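PDB 1SQ1: chorismate synthase from Campylobacter jejuni, which probably converts 5-enolpyruvylshikimate-3-phosphate into chorismate and phosphate with the help of reduced FMN, the last step of the shared aromatic amino acid pathway. Local coordinates for residues 62-67 / 78-83; 32-37 / 66-71; 129-134 / 333-338; 6-11 / 339-344. One frame throughout, in Å; residues are numbered along the deposited sequence.

Interaction 1: residues 62-67 / 78-83; sequences AQVLSG and IAIVVF. With SO4 (sulfate ion), chain C.
Ile78 lies against the bend at Ser66 and Gly67: its CG1 stands 3.7 Å from Gly67 CA, and its CA makes a C-H...O contact with Ser66 O. Gly67 N makes a weak 2.9 Å bond to sulfate O1; the ion, probably from the crystallisation liquor, is also held by Thr74 and by Ser124 of a neighbouring subunit. At Ala79 the carbonyl O accepts a 2.6 Å bond from Leu65 N, with the donor above the carbonyl plane, and a weak one from Ser66 N, while CB packs 3.6 Å from Leu65 CB. Ser66 OG, close by, bonds Pro77 O. Ile80 forms a non-hydrogen-bonded pair with Val64, its CG1 facing Val64 CA. The two strands, 62-64 and 78-82, are antiparallel neighbours in a five-stranded sheet, with 62-64 at its edge within the chain; Ala62, Val64, Ile80 and Val82 line the face covered by helices 36-45 and 128-143. Val81, whose side chain is on the reverse face with that of Gln63, forms a hydrogen-bonded pair with it: Gln63 N to Val81 O is 2.8 Å and Val81 N to Gln63 O 3.3 Å. Val81 CG2, anti to the carbonyl carbon, meets Leu65 CD1 obliquely. Val82 then brings CG2 to 3.6 Å from Ala62 CB.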
loop_
_atom_site.group_PDB
_atom_site.type_symbol
_atom_site.label_atom_id
_atom_site.label_comp_id
_atom_site.label_asym_id
_atom_site.label_seq_id
_atom_site.Cartn_x
_atom_site.Cartn_y
_atom_site.Cartn_z
ATOM N N ALA A 62 -7.430 27.714 -9.868
ATOM C CA ALA A 62 -7.450 26.692 -8.820
ATOM C C ALA A 62 -8.228 27.135 -7.590
ATOM O O ALA A 62 -8.021 28.234 -7.080
ATOM C CB ALA A 62 -6.014 26.330 -8.419
ATOM N N GLN A 63 -9.117 26.274 -7.110
ATOM C CA GLN A 63 -9.910 26.591 -5.929
ATOM C C GLN A 63 -9.652 25.602 -4.783
ATOM O O GLN A 63 -10.209 24.502 -4.749
ATOM C CB GLN A 63 -11.399 26.603 -6.280
ATOM C CG GLN A 63 -12.254 27.261 -5.208
ATOM C CD GLN A 63 -13.742 27.272 -5.543
ATOM O OE1 GLN A 63 -14.150 27.764 -6.598
ATOM N NE2 GLN A 63 -14.562 26.735 -4.635
ATOM N N VAL A 64 -8.795 26.000 -3.852
ATOM C CA VAL A 64 -8.472 25.162 -2.709
ATOM C C VAL A 64 -9.724 24.871 -1.893
ATOM O O VAL A 64 -10.319 25.785 -1.326
ATOM C CB VAL A 64 -7.465 25.851 -1.794
ATOM C CG1 VAL A 64 -7.108 24.932 -0.639
ATOM C CG2 VAL A 64 -6.244 26.241 -2.583
ATOM N N LEU A 65 -10.113 23.602 -1.820
ATOM C CA LEU A 65 -11.303 23.220 -1.071
ATOM C C LEU A 65 -11.106 22.928 0.418
ATOM O O LEU A 65 -12.042 23.087 1.202
ATOM C CB LEU A 65 -11.963 22.007 -1.722
ATOM C CG LEU A 65 -12.433 22.173 -3.163
ATOM C CD1 LEU A 65 -13.320 20.987 -3.521
ATOM C CD2 LEU A 65 -13.211 23.478 -3.322
ATOM N N SER A 66 -9.910 22.508 0.818
ATOM C CA SER A 66 -9.670 22.174 2.222
ATOM C C SER A 66 -8.201 21.946 2.534
ATOM O O SER A 66 -7.328 22.205 1.708
ATOM C CB SER A 66 -10.428 20.901 2.582
ATOM O OG SER A 66 -9.969 19.816 1.795
ATOM N N GLY A 67 -7.943 21.443 3.737
ATOM C CA GLY A 67 -6.584 21.164 4.155
ATOM C C GLY A 67 -5.818 22.400 4.571
ATOM O O GLY A 67 -4.691 22.305 5.070
ATOM N N ILE A 78 -5.745 18.091 1.335
ATOM C CA ILE A 78 -5.955 19.373 0.679
ATOM C C ILE A 78 -6.679 19.199 -0.645
ATOM O O ILE A 78 -6.051 18.944 -1.660
ATOM C CB ILE A 78 -4.595 20.049 0.431
ATOM C CG1 ILE A 78 -3.881 20.229 1.767
ATOM C CG2 ILE A 78 -4.773 21.375 -0.276
ATOM C CD1 ILE A 78 -2.466 20.665 1.638
ATOM N N ALA A 79 -7.998 19.330 -0.650
ATOM C CA ALA A 79 -8.715 19.166 -1.907
ATOM C C ALA A 79 -8.597 20.420 -2.767
ATOM O O ALA A 79 -8.559 21.539 -2.256
ATOM C CB ALA A 79 -10.179 18.831 -1.651
ATOM N N ILE A 80 -8.523 20.223 -4.080
ATOM C CA ILE A 80 -8.401 21.331 -5.020
ATOM C C ILE A 80 -9.142 21.018 -6.316
ATOM O O ILE A 80 -9.142 19.879 -6.790
ATOM C CB ILE A 80 -6.918 21.638 -5.351
ATOM C CG1 ILE A 80 -6.156 22.020 -4.070
ATOM C CG2 ILE A 80 -6.850 22.748 -6.383
ATOM C CD1 ILE A 80 -4.711 22.477 -4.285
ATOM N N VAL A 81 -9.785 22.035 -6.878
ATOM C CA VAL A 81 -10.526 21.872 -8.121
ATOM C C VAL A 81 -10.144 23.017 -9.045
ATOM O O VAL A 81 -10.129 24.179 -8.631
ATOM C CB VAL A 81 -12.054 21.919 -7.892
ATOM C CG1 VAL A 81 -12.774 21.446 -9.145
ATOM C CG2 VAL A 81 -12.437 21.060 -6.707
ATOM N N VAL A 82 -9.837 22.688 -10.294
ATOM C CA VAL A 82 -9.440 23.686 -11.274
ATOM C C VAL A 82 -10.343 23.619 -12.493
ATOM O O VAL A 82 -10.626 22.540 -12.990
ATOM C CB VAL A 82 -7.986 23.462 -11.710
ATOM C CG1 VAL A 82 -7.587 24.497 -12.735
ATOM C CG2 VAL A 82 -7.072 23.538 -10.503
ATOM N N PHE A 83 -10.795 24.780 -12.964
ATOM C CA PHE A 83 -11.672 24.857 -14.135
ATOM C C PHE A 83 -10.928 25.332 -15.384
ATOM O O PHE A 83 -11.538 25.810 -16.347
ATOM C CB PHE A 83 -12.852 25.800 -13.867
ATOM C CG PHE A 83 -13.768 25.334 -12.771
ATOM C CD1 PHE A 83 -13.469 25.599 -11.434
ATOM C CD2 PHE A 83 -14.920 24.607 -13.074
ATOM C CE1 PHE A 83 -14.306 25.143 -10.404
ATOM C CE2 PHE A 83 -15.767 24.143 -12.055
ATOM C CZ PHE A 83 -15.458 24.414 -10.716
HETATM S S SO4 C . -9.855 21.650 6.850
HETATM O O1 SO4 C . -9.640 22.611 5.739
HETATM O O2 SO4 C . -10.166 22.414 8.090
HETATM O O3 SO4 C . -10.994 20.752 6.503
HETATM O O4 SO4 C . -8.622 20.841 7.061
#

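Interaction 2: residues 32-37 / 66-71. With SO4 (sulfate ion), chain C.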
loop_
_atom_site.group_PDB
_atom_site.type_symbol
_atom_site.label_atom_id
_atom_site.label_comp_id
_atom_site.label_asym_id
_atom_site.label_seq_id
_atom_site.Cartn_x
_atom_site.Cartn_y
_atom_site.Cartn_z
ATOM N N VAL A 32 2.076 24.794 7.359
ATOM C CA VAL A 32 2.907 25.093 6.196
ATOM C C VAL A 32 2.294 26.296 5.491
ATOM O O VAL A 32 1.098 26.310 5.160
ATOM C CB VAL A 32 3.026 23.896 5.198
ATOM C CG1 VAL A 32 3.758 24.349 3.937
ATOM C CG2 VAL A 32 3.826 22.752 5.832
ATOM N N LYS A 33 3.122 27.317 5.296
ATOM C CA LYS A 33 2.686 28.545 4.658
ATOM C C LYS A 33 2.144 28.174 3.279
ATOM O O LYS A 33 2.889 27.778 2.388
ATOM C CB LYS A 33 3.874 29.515 4.560
ATOM C CG LYS A 33 3.502 30.946 4.182
ATOM C CD LYS A 33 3.397 31.104 2.667
ATOM C CE LYS A 33 2.471 32.267 2.250
ATOM N NZ LYS A 33 2.481 32.490 0.749
ATOM N N PHE A 34 0.833 28.280 3.111
ATOM C CA PHE A 34 0.228 27.936 1.837
ATOM C C PHE A 34 0.183 29.131 0.886
ATOM O O PHE A 34 -0.670 30.012 1.008
ATOM C CB PHE A 34 -1.175 27.369 2.067
ATOM C CG PHE A 34 -1.772 26.719 0.852
ATOM C CD1 PHE A 34 -2.555 27.453 -0.034
ATOM C CD2 PHE A 34 -1.541 25.369 0.586
ATOM C CE1 PHE A 34 -3.106 26.855 -1.163
ATOM C CE2 PHE A 34 -2.085 24.759 -0.542
ATOM C CZ PHE A 34 -2.872 25.505 -1.419
ATOM N N ASP A 35 1.116 29.152 -0.060
ATOM C CA ASP A 35 1.205 30.222 -1.045
ATOM C C ASP A 35 0.295 29.913 -2.223
ATOM O O ASP A 35 0.757 29.412 -3.252
ATOM C CB ASP A 35 2.649 30.359 -1.533
ATOM C CG ASP A 35 2.822 31.472 -2.546
ATOM O OD1 ASP A 35 3.951 31.627 -3.063
ATOM O OD2 ASP A 35 1.839 32.192 -2.824
ATOM N N GLU A 36 -0.993 30.223 -2.074
ATOM C CA GLU A 36 -1.962 29.952 -3.129
ATOM C C GLU A 36 -1.664 30.704 -4.411
ATOM O O GLU A 36 -2.325 30.498 -5.422
ATOM C CB GLU A 36 -3.378 30.281 -2.663
ATOM C CG GLU A 36 -4.443 29.576 -3.496
ATOM C CD GLU A 36 -5.833 29.644 -2.875
ATOM O OE1 GLU A 36 -5.963 29.385 -1.653
ATOM O OE2 GLU A 36 -6.801 29.934 -3.616
ATOM N N GLU A 37 -0.666 31.576 -4.367
ATOM C CA GLU A 37 -0.284 32.342 -5.542
ATOM C C GLU A 37 0.652 31.477 -6.358
ATOM O O GLU A 37 0.427 31.246 -7.545
ATOM C CB GLU A 37 0.416 33.639 -5.130
ATOM C CG GLU A 37 0.677 34.583 -6.292
ATOM C CD GLU A 37 1.187 35.948 -5.859
ATOM O OE1 GLU A 37 2.271 36.013 -5.233
ATOM O OE2 GLU A 37 0.498 36.955 -6.155
ATOM N N SER A 66 -9.910 22.508 0.818
ATOM C CA SER A 66 -9.670 22.174 2.222
ATOM C C SER A 66 -8.201 21.946 2.534
ATOM O O SER A 66 -7.328 22.205 1.708
ATOM C CB SER A 66 -10.428 20.901 2.582
ATOM O OG SER A 66 -9.969 19.816 1.795
ATOM N N GLY A 67 -7.943 21.443 3.737
ATOM C CA GLY A 67 -6.584 21.164 4.155
ATOM C C GLY A 67 -5.818 22.400 4.571
ATOM O O GLY A 67 -4.691 22.305 5.070
ATOM N N VAL A 68 -6.420 23.563 4.354
ATOM C CA VAL A 68 -5.794 24.826 4.719
ATOM C C VAL A 68 -6.783 25.753 5.411
ATOM O O VAL A 68 -7.977 25.757 5.101
ATOM C CB VAL A 68 -5.236 25.559 3.494
ATOM C CG1 VAL A 68 -4.077 24.782 2.907
ATOM C CG2 VAL A 68 -6.332 25.744 2.469
ATOM N N PHE A 69 -6.260 26.541 6.345
ATOM C CA PHE A 69 -7.050 27.486 7.123
ATOM C C PHE A 69 -6.165 28.624 7.646
ATOM O O PHE A 69 -5.199 28.378 8.373
ATOM C CB PHE A 69 -7.703 26.767 8.303
ATOM C CG PHE A 69 -8.349 27.691 9.282
ATOM C CD1 PHE A 69 -8.095 27.566 10.649
ATOM C CD2 PHE A 69 -9.203 28.701 8.840
ATOM C CE1 PHE A 69 -8.674 28.436 11.565
ATOM C CE2 PHE A 69 -9.789 29.577 9.740
ATOM C CZ PHE A 69 -9.526 29.445 11.112
ATOM N N GLU A 70 -6.506 29.861 7.285
ATOM C CA GLU A 70 -5.742 31.042 7.698
ATOM C C GLU A 70 -4.339 31.082 7.080
ATOM O O GLU A 70 -3.375 31.490 7.736
ATOM C CB GLU A 70 -5.604 31.112 9.225
ATOM C CG GLU A 70 -6.855 31.511 10.004
ATOM C CD GLU A 70 -6.591 31.585 11.509
ATOM O OE1 GLU A 70 -6.139 30.567 12.089
ATOM O OE2 GLU A 70 -6.842 32.655 12.112
ATOM N N GLY A 71 -4.224 30.647 5.828
ATOM C CA GLY A 71 -2.936 30.665 5.146
ATOM C C GLY A 71 -1.982 29.519 5.434
ATOM O O GLY A 71 -0.929 29.414 4.801
HETATM S S SO4 C . -9.855 21.650 6.850
HETATM O O1 SO4 C . -9.640 22.611 5.739
HETATM O O2 SO4 C . -10.166 22.414 8.090
HETATM O O3 SO4 C . -10.994 20.752 6.503
HETATM O O4 SO4 C . -8.622 20.841 7.061
#
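Phe34 turns its side chain onto Val68, while its backbone N donates to Gly71 O at 2.7 Å with an N-H...O angle of 163°. The same carbonyl oxygen also lies 3.4 Å from Phe34 CB, the first atom of the side chain, which in addition approaches Val68 CG1. CG is anti to the backbone N (chi1 -168°) and lies 3.6 Å from Val68 CG1. Next in the ring, CD2 is 3.5 Å from that methyl, and CE2 is 4.0 Å from it. Val68 CG1 therefore sits over one face, displaced toward the CG-CD2 side, 3.9 Å from the ring centroid and 28° off the normal: a CH-pi contact in which the two side chains cross at about a right angle. Farther round the ring CE1 meets Val64 CG2 of strand 62-64 at 3.5 Å, and the side chain also touches Val137 and Met140 of helix 128-143. The contact thus ties the lead-in to helix 36-45 to the small hairpin of strands 68-69 and 72-73, whose Thr73 also bonds to the backbone of Val32.

Interaction 3: residues 129-134 / 333-338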
loop_
_atom_site.group_PDB
_atom_site.type_symbol
_atom_site.label_atom_id
_atom_site.label_comp_id
_atom_site.label_asym_id
_atom_site.label_seq_id
_atom_site.Cartn_x
_atom_site.Cartn_y
_atom_site.Cartn_z
ATOM N N VAL A 129 -3.217 18.982 -15.616
ATOM C CA VAL A 129 -3.593 20.113 -14.761
ATOM C C VAL A 129 -3.511 19.735 -13.282
ATOM O O VAL A 129 -2.994 20.495 -12.457
ATOM C CB VAL A 129 -5.030 20.582 -15.053
ATOM C CG1 VAL A 129 -5.410 21.719 -14.108
ATOM C CG2 VAL A 129 -5.142 21.025 -16.496
ATOM N N ALA A 130 -4.038 18.559 -12.958
ATOM C CA ALA A 130 -4.021 18.065 -11.594
ATOM C C ALA A 130 -2.580 17.827 -11.127
ATOM O O ALA A 130 -2.168 18.356 -10.098
ATOM C CB ALA A 130 -4.838 16.780 -11.501
ATOM N N ARG A 131 -1.811 17.052 -11.888
ATOM C CA ARG A 131 -0.433 16.753 -11.522
ATOM C C ARG A 131 0.306 18.028 -11.150
ATOM O O ARG A 131 1.101 18.041 -10.214
ATOM C CB ARG A 131 0.278 16.056 -12.680
ATOM C CG ARG A 131 -0.606 15.053 -13.423
ATOM C CD ARG A 131 0.093 14.424 -14.625
ATOM N NE ARG A 131 1.110 13.451 -14.246
ATOM C CZ ARG A 131 1.032 12.150 -14.496
ATOM N NH1 ARG A 131 2.012 11.340 -14.110
ATOM N NH2 ARG A 131 -0.018 11.656 -15.137
ATOM N N VAL A 132 0.046 19.104 -11.890
ATOM C CA VAL A 132 0.682 20.396 -11.618
ATOM C C VAL A 132 0.189 20.983 -10.279
ATOM O O VAL A 132 1.000 21.331 -9.417
ATOM C CB VAL A 132 0.405 21.401 -12.762
ATOM C CG1 VAL A 132 1.075 22.743 -12.470
ATOM C CG2 VAL A 132 0.924 20.837 -14.064
ATOM N N ALA A 133 -1.125 21.091 -10.096
ATOM C CA ALA A 133 -1.646 21.615 -8.839
ATOM C C ALA A 133 -0.978 20.887 -7.675
ATOM O O ALA A 133 -0.342 21.509 -6.820
ATOM C CB ALA A 133 -3.150 21.425 -8.768
ATOM N N GLY A 134 -1.125 19.563 -7.658
ATOM C CA GLY A 134 -0.546 18.744 -6.606
ATOM C C GLY A 134 0.934 18.992 -6.378
ATOM O O GLY A 134 1.368 19.145 -5.236
ATOM N N SER A 333 8.336 18.749 -13.623
ATOM C CA SER A 333 8.711 19.431 -12.386
ATOM C C SER A 333 7.786 19.008 -11.254
ATOM O O SER A 333 8.246 18.564 -10.205
ATOM C CB SER A 333 8.651 20.953 -12.546
ATOM O OG SER A 333 9.838 21.455 -13.138
ATOM N N ALA A 334 6.479 19.143 -11.478
ATOM C CA ALA A 334 5.482 18.776 -10.479
ATOM C C ALA A 334 5.726 17.368 -9.948
ATOM O O ALA A 334 5.757 17.157 -8.740
ATOM C CB ALA A 334 4.085 18.878 -11.076
HETATM N N MSE A 335 5.906 16.412 -10.854
HETATM C CA MSE A 335 6.152 15.031 -10.468
HETATM C C MSE A 335 7.405 14.864 -9.614
HETATM O O MSE A 335 7.382 14.146 -8.609
HETATM C CB MSE A 335 6.262 14.122 -11.702
HETATM C CG MSE A 335 4.987 13.966 -12.507
HETATM SE SE MSE A 335 3.414 13.556 -11.447
HETATM C CE MSE A 335 3.873 11.787 -10.787
ATOM N N VAL A 336 8.501 15.505 -10.007
ATOM C CA VAL A 336 9.726 15.377 -9.224
ATOM C C VAL A 336 9.512 16.042 -7.874
ATOM O O VAL A 336 10.139 15.686 -6.879
ATOM C CB VAL A 336 10.928 16.020 -9.932
ATOM C CG1 VAL A 336 12.149 15.933 -9.043
ATOM C CG2 VAL A 336 11.191 15.303 -11.251
ATOM N N ARG A 337 8.590 16.992 -7.840
ATOM C CA ARG A 337 8.274 17.696 -6.615
ATOM C C ARG A 337 7.603 16.701 -5.680
ATOM O O ARG A 337 8.110 16.446 -4.586
ATOM C CB ARG A 337 7.311 18.839 -6.899
ATOM C CG ARG A 337 7.669 20.131 -6.220
ATOM C CD ARG A 337 8.469 21.048 -7.137
ATOM N NE ARG A 337 7.626 21.809 -8.058
ATOM C CZ ARG A 337 7.994 22.981 -8.578
ATOM N NH1 ARG A 337 9.178 23.507 -8.253
ATOM N NH2 ARG A 337 7.203 23.625 -9.427
ATOM N N LEU A 338 6.470 16.142 -6.119
ATOM C CA LEU A 338 5.715 15.177 -5.318
ATOM C C LEU A 338 6.610 14.093 -4.729
ATOM O O LEU A 338 6.560 13.811 -3.531
ATOM C CB LEU A 338 4.617 14.531 -6.159
ATOM C CG LEU A 338 3.430 15.428 -6.543
ATOM C CD1 LEU A 338 2.808 14.878 -7.797
ATOM C CD2 LEU A 338 2.391 15.502 -5.430
#
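Arg131 and the selenomethionine at Met335 cross obliquely where two helices pack, 128-143 and 325-346, in the helical layer between the two antiparallel sheets of the chorismate synthase fold, buried near the centre of the chain. The two short segments run in broadly the same direction, inclined by 47° with their axes 8.2 Å apart, and no hydrogen bond links them.

Met335 CG is anti to the carbonyl carbon (chi1 -66°); a bend at chi2 places SE beside the arginine, and one at chi3 sets CE. There SE lies at the edge of the Arg131 guanidinium, near its plane, 3.6 Å from Arg131 NE and 3.7 Å from Arg131 NH1, with Met335 CE close to the same NH1. The arginine chain is bent at chi3 (73°), which places NE. The strongest polar partner of the guanidinium is Glu127, in a salt bridge with NH2; the approach of SE to its edge is a van der Waals one. Tyr223 of a neighbouring subunit packs on Arg131 as well, and Asn238, a predicted FMN-binding residue, has its side chain about 5 Å from that of Arg131, which sets the contact near the probable cofactor site.

Small residues let the backbones approach. Val132 CA and Ala334 CA are the nearest pair, 5.2 Å apart, and Gly134 offers its bare backbone to Leu338, whose CD2 is 3.8 Å from Gly134 O. Ala334 CB points at helix 128-143 and lies 3.2 Å from Arg131 O.

Interaction 4: residues 6-11 / 339-344; sequences TRLKFT and VLADCL
Asp342 receives three backbone N-H groups from the segment 6-11. Its OD1 accepts from Thr6 N at 2.9 Å, on the syn side and only slightly out of the carboxylate plane. OD2 takes two donors, Arg7 N at 3.1 Å on its syn side and Leu8 N at 3.2 Å from well above the plane, both approaching from the same face. The Leu8 bond is the straighter of these two, with an N-H...O angle of 161°. CG of Asp342 is anti to its backbone N (chi1 -176°), and the carboxylate oxygens meet three successive amides.

A second partner of OD1 is Lys229 of helix 226-235, in a salt bridge. Within the segment 6-11, Lys9 NZ bonds Thr6 O at 2.9 Å, and it also bonds Gly5 O. The side-chain polar groups of Thr6 and Arg7 look elsewhere: Thr6 OG1 bonds Asp224, and Arg7 NH1 bonds the carbonyl of Leu346 of a neighbouring subunit.

Packing around this polar centre is modest. Leu8 CB lies 3.9 Å from Asp342 CA, and Leu8 CD1 approaches Ala341 CB at 4.1 Å. Leu8 also touches Met28 and Leu345, so that its side chain is set against helix 325-346.

One buried carboxylate therefore fixes the backbone of three consecutive residues, Thr6 to Leu8. The amides and Lys229 together would be expected to stabilise its negative charge and keep it ionised.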
loop_
_atom_site.group_PDB
_atom_site.type_symbol
_atom_site.label_atom_id
_atom_site.label_comp_id
_atom_site.label_asym_id
_atom_site.label_seq_id
_atom_site.Cartn_x
_atom_site.Cartn_y
_atom_site.Cartn_z
ATOM N N THR A 6 3.988 7.061 -1.318
ATOM C CA THR A 6 3.947 6.209 -0.130
ATOM C C THR A 6 3.273 6.937 1.031
ATOM O O THR A 6 2.205 6.544 1.479
ATOM C CB THR A 6 5.346 5.828 0.344
ATOM O OG1 THR A 6 6.121 5.351 -0.759
ATOM C CG2 THR A 6 5.257 4.751 1.386
ATOM N N ARG A 7 3.902 8.005 1.512
ATOM C CA ARG A 7 3.365 8.770 2.629
ATOM C C ARG A 7 2.597 10.016 2.177
ATOM O O ARG A 7 1.609 10.394 2.808
ATOM C CB ARG A 7 4.503 9.166 3.579
ATOM C CG ARG A 7 4.061 9.729 4.920
ATOM C CD ARG A 7 3.654 8.618 5.879
ATOM N NE ARG A 7 3.028 9.106 7.114
ATOM C CZ ARG A 7 1.954 9.897 7.156
ATOM N NH1 ARG A 7 1.445 10.284 8.318
ATOM N NH2 ARG A 7 1.389 10.318 6.033
ATOM N N LEU A 8 3.057 10.655 1.100
ATOM C CA LEU A 8 2.416 11.857 0.544
ATOM C C LEU A 8 1.637 11.435 -0.713
ATOM O O LEU A 8 2.078 11.639 -1.843
ATOM C CB LEU A 8 3.474 12.898 0.160
ATOM C CG LEU A 8 3.118 14.386 0.243
ATOM C CD1 LEU A 8 3.412 15.078 -1.081
ATOM C CD2 LEU A 8 1.670 14.552 0.635
ATOM N N LYS A 9 0.470 10.845 -0.490
ATOM C CA LYS A 9 -0.397 10.342 -1.540
ATOM C C LYS A 9 -1.116 11.394 -2.361
ATOM O O LYS A 9 -1.916 12.144 -1.833
ATOM C CB LYS A 9 -1.428 9.411 -0.913
ATOM C CG LYS A 9 -0.806 8.265 -0.158
ATOM C CD LYS A 9 -1.808 7.178 0.161
ATOM C CE LYS A 9 -1.089 6.010 0.785
ATOM N NZ LYS A 9 0.002 5.574 -0.114
ATOM N N PHE A 10 -0.845 11.427 -3.661
ATOM C CA PHE A 10 -1.495 12.372 -4.561
ATOM C C PHE A 10 -2.594 11.652 -5.321
ATOM O O PHE A 10 -2.363 10.575 -5.857
ATOM C CB PHE A 10 -0.476 12.938 -5.546
ATOM C CG PHE A 10 -1.088 13.616 -6.740
ATOM C CD1 PHE A 10 -1.090 12.985 -7.990
ATOM C CD2 PHE A 10 -1.644 14.884 -6.630
ATOM C CE1 PHE A 10 -1.633 13.611 -9.118
ATOM C CE2 PHE A 10 -2.190 15.519 -7.751
ATOM C CZ PHE A 10 -2.182 14.880 -8.997
ATOM N N THR A 11 -3.783 12.240 -5.373
ATOM C CA THR A 11 -4.891 11.614 -6.082
ATOM C C THR A 11 -5.638 12.586 -6.984
ATOM O O THR A 11 -6.070 13.655 -6.542
ATOM C CB THR A 11 -5.912 11.002 -5.103
ATOM O OG1 THR A 11 -5.245 10.071 -4.247
ATOM C CG2 THR A 11 -7.022 10.275 -5.859
ATOM N N VAL A 339 7.437 13.485 -5.567
ATOM C CA VAL A 339 8.330 12.446 -5.082
ATOM C C VAL A 339 9.211 12.962 -3.938
ATOM O O VAL A 339 9.141 12.443 -2.823
ATOM C CB VAL A 339 9.231 11.917 -6.207
ATOM C CG1 VAL A 339 10.119 10.806 -5.681
ATOM C CG2 VAL A 339 8.375 11.413 -7.354
ATOM N N LEU A 340 10.036 13.982 -4.203
ATOM C CA LEU A 340 10.922 14.522 -3.162
ATOM C C LEU A 340 10.198 14.878 -1.863
ATOM O O LEU A 340 10.685 14.558 -0.776
ATOM C CB LEU A 340 11.685 15.747 -3.667
ATOM C CG LEU A 340 12.869 15.426 -4.586
ATOM C CD1 LEU A 340 13.512 16.708 -5.043
ATOM C CD2 LEU A 340 13.869 14.528 -3.872
ATOM N N ALA A 341 9.042 15.527 -1.969
ATOM C CA ALA A 341 8.285 15.898 -0.790
ATOM C C ALA A 341 7.758 14.640 -0.140
ATOM O O ALA A 341 7.346 14.654 1.018
ATOM C CB ALA A 341 7.148 16.796 -1.170
ATOM N N ASP A 342 7.750 13.546 -0.897
ATOM C CA ASP A 342 7.280 12.272 -0.362
ATOM C C ASP A 342 8.428 11.587 0.402
ATOM O O ASP A 342 8.232 11.143 1.525
ATOM C CB ASP A 342 6.738 11.383 -1.500
ATOM C CG ASP A 342 6.137 10.060 -1.004
ATOM O OD1 ASP A 342 5.820 9.211 -1.869
ATOM O OD2 ASP A 342 5.981 9.855 0.223
ATOM N N CYS A 343 9.626 11.531 -0.179
ATOM C CA CYS A 343 10.754 10.898 0.512
ATOM C C CYS A 343 11.111 11.680 1.762
ATOM O O CYS A 343 11.615 11.121 2.743
ATOM C CB CYS A 343 12.002 10.859 -0.364
ATOM S SG CYS A 343 11.792 10.127 -1.987
ATOM N N LEU A 344 10.859 12.984 1.705
ATOM C CA LEU A 344 11.159 13.896 2.804
ATOM C C LEU A 344 10.399 13.487 4.067
ATOM O O LEU A 344 10.935 13.564 5.177
ATOM C CB LEU A 344 10.797 15.328 2.376
ATOM C CG LEU A 344 11.449 16.521 3.072
ATOM C CD1 LEU A 344 11.156 17.790 2.297
ATOM C CD2 LEU A 344 10.926 16.614 4.467
#

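Interactions 3 and 4 use the same helix, 325-346, in consecutive stretches, and meet at Phe10, whose ring packs on Arg131 and Gly134 while its CB nears Leu338. Interaction 3 is the most deeply placed and has no hydrogen bond across it; interaction 4, also buried, is governed by a carboxylate and backbone amides. Interaction 1, buried but peripheral, is held by strand backbone bonds, and interaction 2, partly exposed, by a single such bond and a CH-pi contact. These two share Ser66 and Gly67, touch through Val64 and Phe34, and both meet the sulfate. Interactions 1 and 4 reach the same five-stranded sheet, and Val82 of interaction 1 touches Val129 of interaction 3.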